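Local coordinates for protein DNA polymerase III subunit beta (Deinococcus radiodurans, PDB 4TRT) that probably confers processivity on DNA polymerases by tethering them to DNA as a ring-shaped, head-to-tail homodimeric sliding clamp, at residues D245-K258 / L324-S336. Numbering follows the deposited sequence.
Sequences DIKLQVTLPATALK and LGPIDGDAELLFS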
loop_
_atom_site.group_PDB
_atom_site.type_symbol
_atom_site.label_atom_id
_atom_site.label_comp_id
_atom_site.label_asym_id
_atom_site.label_seq_id
_atom_site.Cartn_x
_atom_site.Cartn_y
_atom_site.Cartn_z
ATOM N N ASP A 245 34.357 -18.429 20.439
ATOM C CA ASP A 245 35.753 -18.165 20.047
ATOM C C ASP A 245 35.798 -17.117 18.917
ATOM O O ASP A 245 35.881 -17.453 17.744
ATOM C CB ASP A 245 36.446 -19.467 19.630
ATOM C CG ASP A 245 37.941 -19.293 19.378
ATOM O OD1 ASP A 245 38.455 -18.163 19.495
ATOM O OD2 ASP A 245 38.606 -20.293 19.040
ATOM N N ILE A 246 35.750 -15.843 19.295
ATOM C CA ILE A 246 35.660 -14.737 18.355
ATOM C C ILE A 246 37.059 -14.297 17.943
ATOM O O ILE A 246 37.905 -14.051 18.806
ATOM C CB ILE A 246 34.876 -13.567 18.980
ATOM C CG1 ILE A 246 33.470 -14.036 19.378
ATOM C CG2 ILE A 246 34.789 -12.378 18.024
ATOM C CD1 ILE A 246 32.650 -14.655 18.232
ATOM N N LYS A 247 37.298 -14.214 16.635
ATOM C CA LYS A 247 38.622 -13.881 16.054
ATOM C C LYS A 247 38.693 -12.458 15.503
ATOM O O LYS A 247 39.777 -11.925 15.287
ATOM C CB LYS A 247 38.945 -14.829 14.879
ATOM C CG LYS A 247 38.978 -16.322 15.179
ATOM C CD LYS A 247 40.031 -16.663 16.197
ATOM C CE LYS A 247 40.156 -18.165 16.409
ATOM N NZ LYS A 247 40.695 -18.410 17.781
ATOM N N LEU A 248 37.544 -11.883 15.179
ATOM C CA LEU A 248 37.494 -10.591 14.525
ATOM C C LEU A 248 36.206 -9.865 14.922
ATOM O O LEU A 248 35.128 -10.456 14.909
ATOM C CB LEU A 248 37.562 -10.772 13.003
ATOM C CG LEU A 248 37.441 -9.556 12.074
ATOM C CD1 LEU A 248 38.595 -8.570 12.258
ATOM C CD2 LEU A 248 37.367 -10.041 10.627
ATOM N N GLN A 249 36.349 -8.580 15.256
ATOM C CA GLN A 249 35.254 -7.727 15.693
ATOM C C GLN A 249 35.262 -6.519 14.792
ATOM O O GLN A 249 36.310 -5.926 14.571
ATOM C CB GLN A 249 35.472 -7.286 17.144
ATOM C CG GLN A 249 34.417 -6.337 17.690
ATOM C CD GLN A 249 34.788 -5.851 19.079
ATOM O OE1 GLN A 249 34.996 -6.664 19.982
ATOM N NE2 GLN A 249 34.917 -4.519 19.252
ATOM N N VAL A 250 34.106 -6.175 14.243
ATOM C CA VAL A 250 33.974 -5.023 13.377
ATOM C C VAL A 250 32.839 -4.180 13.936
ATOM O O VAL A 250 31.797 -4.712 14.299
ATOM C CB VAL A 250 33.666 -5.449 11.919
ATOM C CG1 VAL A 250 33.296 -4.240 11.060
ATOM C CG2 VAL A 250 34.876 -6.161 11.315
ATOM N N THR A 251 33.057 -2.870 14.035
ATOM C CA THR A 251 32.049 -1.970 14.528
ATOM C C THR A 251 31.821 -0.898 13.454
ATOM O O THR A 251 32.787 -0.350 12.911
ATOM C CB THR A 251 32.548 -1.336 15.856
ATOM O OG1 THR A 251 32.716 -2.375 16.842
ATOM C CG2 THR A 251 31.588 -0.331 16.337
ATOM N N LEU A 252 30.557 -0.587 13.167
ATOM C CA LEU A 252 30.228 0.390 12.141
ATOM C C LEU A 252 28.788 0.861 12.294
ATOM O O LEU A 252 28.008 0.224 12.998
ATOM C CB LEU A 252 30.462 -0.208 10.741
ATOM C CG LEU A 252 29.476 -1.264 10.258
ATOM C CD1 LEU A 252 29.856 -1.663 8.843
ATOM C CD2 LEU A 252 29.399 -2.509 11.142
ATOM N N PRO A 253 28.428 1.957 11.618
ATOM C CA PRO A 253 27.062 2.470 11.700
ATOM C C PRO A 253 26.049 1.481 11.144
ATOM O O PRO A 253 26.239 0.960 10.042
ATOM C CB PRO A 253 27.109 3.726 10.836
ATOM C CG PRO A 253 28.549 4.118 10.786
ATOM C CD PRO A 253 29.282 2.824 10.781
ATOM N N ALA A 254 25.004 1.209 11.917
ATOM C CA ALA A 254 24.011 0.218 11.550
ATOM C C ALA A 254 23.302 0.588 10.257
ATOM O O ALA A 254 23.058 -0.275 9.409
ATOM C CB ALA A 254 22.992 0.067 12.662
ATOM N N THR A 255 22.964 1.861 10.107
ATOM C CA THR A 255 22.150 2.271 8.962
ATOM C C THR A 255 22.950 2.152 7.680
ATOM O O THR A 255 22.419 1.669 6.659
ATOM C CB THR A 255 21.625 3.702 9.119
ATOM O OG1 THR A 255 20.698 3.739 10.207
ATOM C CG2 THR A 255 20.955 4.203 7.834
ATOM N N ALA A 256 24.222 2.555 7.727
ATOM C CA ALA A 256 25.085 2.409 6.547
ATOM C C ALA A 256 25.200 0.940 6.141
ATOM O O ALA A 256 25.098 0.605 4.947
ATOM C CB ALA A 256 26.450 3.048 6.766
ATOM N N LEU A 257 25.361 0.044 7.119
ATOM C CA LEU A 257 25.482 -1.383 6.815
ATOM C C LEU A 257 24.197 -1.948 6.219
ATOM O O LEU A 257 24.245 -2.716 5.247
ATOM C CB LEU A 257 25.908 -2.187 8.054
ATOM C CG LEU A 257 25.981 -3.699 7.893
ATOM C CD1 LEU A 257 27.052 -4.118 6.872
ATOM C CD2 LEU A 257 26.218 -4.337 9.265
ATOM N N LYS A 258 23.053 -1.576 6.784
ATOM C CA LYS A 258 21.764 -2.060 6.277
ATOM C C LYS A 258 21.537 -1.604 4.854
ATOM O O LYS A 258 21.131 -2.391 4.017
ATOM C CB LYS A 258 20.607 -1.562 7.124
ATOM C CG LYS A 258 20.580 -2.158 8.524
ATOM C CD LYS A 258 19.443 -1.535 9.331
ATOM C CE LYS A 258 19.594 -1.878 10.786
ATOM N NZ LYS A 258 18.415 -1.420 11.581
ATOM N N LEU A 324 19.992 -7.801 11.293
ATOM C CA LEU A 324 20.319 -6.403 11.575
ATOM C C LEU A 324 19.135 -5.532 11.952
ATOM O O LEU A 324 19.318 -4.451 12.543
ATOM C CB LEU A 324 21.025 -5.760 10.380
ATOM C CG LEU A 324 22.401 -6.322 10.074
ATOM C CD1 LEU A 324 22.910 -5.675 8.796
ATOM C CD2 LEU A 324 23.352 -6.072 11.246
ATOM N N GLY A 325 17.931 -5.970 11.583
ATOM C CA GLY A 325 16.721 -5.171 11.735
ATOM C C GLY A 325 16.591 -4.457 13.064
ATOM O O GLY A 325 16.420 -3.244 13.092
ATOM N N PRO A 326 16.667 -5.202 14.173
ATOM C CA PRO A 326 16.553 -4.605 15.517
ATOM C C PRO A 326 17.766 -3.794 16.005
ATOM O O PRO A 326 17.716 -3.249 17.085
ATOM C CB PRO A 326 16.367 -5.827 16.420
ATOM C CG PRO A 326 15.879 -6.913 15.519
ATOM C CD PRO A 326 16.610 -6.675 14.235
ATOM N N ILE A 327 18.841 -3.728 15.232
ATOM C CA ILE A 327 20.042 -3.001 15.632
ATOM C C ILE A 327 20.010 -1.566 15.101
ATOM O O ILE A 327 19.929 -1.345 13.899
ATOM C CB ILE A 327 21.329 -3.696 15.146
ATOM C CG1 ILE A 327 21.429 -5.102 15.744
ATOM C CG2 ILE A 327 22.554 -2.862 15.526
ATOM C CD1 ILE A 327 22.538 -5.990 15.193
ATOM N N ASP A 328 20.103 -0.605 16.023
ATOM C CA ASP A 328 20.179 0.826 15.702
ATOM C C ASP A 328 21.477 1.460 16.233
ATOM O O ASP A 328 22.077 0.984 17.188
ATOM C CB ASP A 328 19.005 1.552 16.345
ATOM C CG ASP A 328 17.656 1.015 15.894
ATOM O OD1 ASP A 328 17.464 0.844 14.676
ATOM O OD2 ASP A 328 16.780 0.803 16.756
ATOM N N GLY A 329 21.892 2.547 15.608
ATOM C CA GLY A 329 23.091 3.254 16.018
ATOM C C GLY A 329 24.316 2.613 15.408
ATOM O O GLY A 329 24.638 2.837 14.246
ATOM N N ASP A 330 25.044 1.854 16.205
ATOM C CA ASP A 330 26.205 1.143 15.690
ATOM C C ASP A 330 26.047 -0.352 15.874
ATOM O O ASP A 330 25.509 -0.811 16.876
ATOM C CB ASP A 330 27.462 1.676 16.372
ATOM C CG ASP A 330 27.712 3.142 16.035
ATOM O OD1 ASP A 330 28.135 3.449 14.889
ATOM O OD2 ASP A 330 27.451 3.993 16.914
ATOM N N ALA A 331 26.445 -1.094 14.847
ATOM C CA ALA A 331 26.429 -2.540 14.900
ATOM C C ALA A 331 27.817 -3.058 15.259
ATOM O O ALA A 331 28.819 -2.465 14.877
ATOM C CB ALA A 331 25.978 -3.108 13.559
ATOM N N GLU A 332 27.840 -4.174 15.987
ATOM C CA GLU A 332 29.038 -4.915 16.311
ATOM C C GLU A 332 28.895 -6.278 15.658
ATOM O O GLU A 332 27.914 -6.981 15.886
ATOM C CB GLU A 332 29.121 -5.082 17.829
ATOM C CG GLU A 332 30.474 -4.853 18.446
ATOM C CD GLU A 332 30.380 -4.785 19.972
ATOM O OE1 GLU A 332 30.037 -5.810 20.577
ATOM O OE2 GLU A 332 30.627 -3.711 20.568
ATOM N N LEU A 333 29.845 -6.638 14.806
ATOM C CA LEU A 333 29.830 -7.945 14.128
ATOM C C LEU A 333 30.995 -8.747 14.680
ATOM O O LEU A 333 32.146 -8.306 14.595
ATOM C CB LEU A 333 29.998 -7.776 12.601
ATOM C CG LEU A 333 29.240 -6.625 11.929
ATOM C CD1 LEU A 333 29.575 -6.577 10.450
ATOM C CD2 LEU A 333 27.734 -6.748 12.183
ATOM N N LEU A 334 30.700 -9.917 15.234
ATOM C CA LEU A 334 31.697 -10.765 15.840
ATOM C C LEU A 334 31.794 -12.061 15.038
ATOM O O LEU A 334 30.826 -12.822 14.950
ATOM C CB LEU A 334 31.296 -11.085 17.267
ATOM C CG LEU A 334 30.964 -9.924 18.206
ATOM C CD1 LEU A 334 30.455 -10.508 19.524
ATOM C CD2 LEU A 334 32.163 -9.038 18.439
ATOM N N PHE A 335 32.977 -12.311 14.476
ATOM C CA PHE A 335 33.203 -13.433 13.580
ATOM C C PHE A 335 34.082 -14.477 14.242
ATOM O O PHE A 335 35.094 -14.135 14.876
ATOM C CB PHE A 335 33.880 -12.947 12.301
ATOM C CG PHE A 335 33.079 -11.955 11.541
ATOM C CD1 PHE A 335 31.896 -12.330 10.921
ATOM C CD2 PHE A 335 33.501 -10.632 11.447
ATOM C CE1 PHE A 335 31.159 -11.414 10.194
ATOM C CE2 PHE A 335 32.754 -9.707 10.742
ATOM C CZ PHE A 335 31.586 -10.105 10.106
ATOM N N SER A 336 33.682 -15.741 14.130
ATOM C CA SER A 336 34.455 -16.827 14.701
ATOM C C SER A 336 35.367 -17.479 13.657
ATOM O O SER A 336 36.186 -18.308 14.011
ATOM C CB SER A 336 33.543 -17.864 15.356
ATOM O OG SER A 336 32.705 -18.514 14.412
HETATM O O HOH W 1 23.189 4.062 12.058
HETATM O O HOH W 2 20.538 2.903 13.072
HETATM O O HOH W 3 18.823 1.175 12.236
#
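Lys258 reaches from near the start of helix 254-265 into the turn that follows helix 317-324, where its NZ donates to Ile327 O at 2.8 Å and to Gly325 O at 3.1 Å. NZ stands above the Gly325 carbonyl plane, 45° out of it. Asp328 joins through a water, which accepts from Lys258 NZ and donates to Asp328 OD1; the direct salt bridge is long. With CG anti to the carbonyl carbon (chi1 -68°) and the chain extended beyond it, the lysine passes over Leu324 CB to deliver its ammonium. Replacing Lys258 with an alanine would probably leave the Ile327 and Gly325 carbonyls without their charged donor and the water-linked Asp328 without its counter-charge.

Next to this lysine-bound turn, strands 248-253 and 330-335 pair antiparallel. Phe335 N meets Leu248 O at 2.9 Å with an almost straight N-H (174°), and Ala254 N extends the ladder to Gly329 O. At the far end Phe335 O takes Lys247 N at 2.8 Å and, weakly, Leu248 N, a classic beta bulge.

On the face carrying Val250 and Leu333, Leu248 CD2 lies alongside Phe335 CD2, while Val250 CG2 approaches the ring edge. Leu257 crosses Leu324 at about a right angle, CD2 to CD1 3.6 Å, and its CD2 also meets Leu333. On the Thr251 face Leu334 CD2 lies against Gln249 CG (3.6 Å), and Glu332 bridges to Arg345 of the next strand.

The chemistry thus divides the work within the clamp's C-terminal domain: backbone bonds set the register of neighbouring strands, Leu257 ties helix 254-265 both to the sheet and to the end of helix 317-324, and one lysine holds two of the turn's carbonyls.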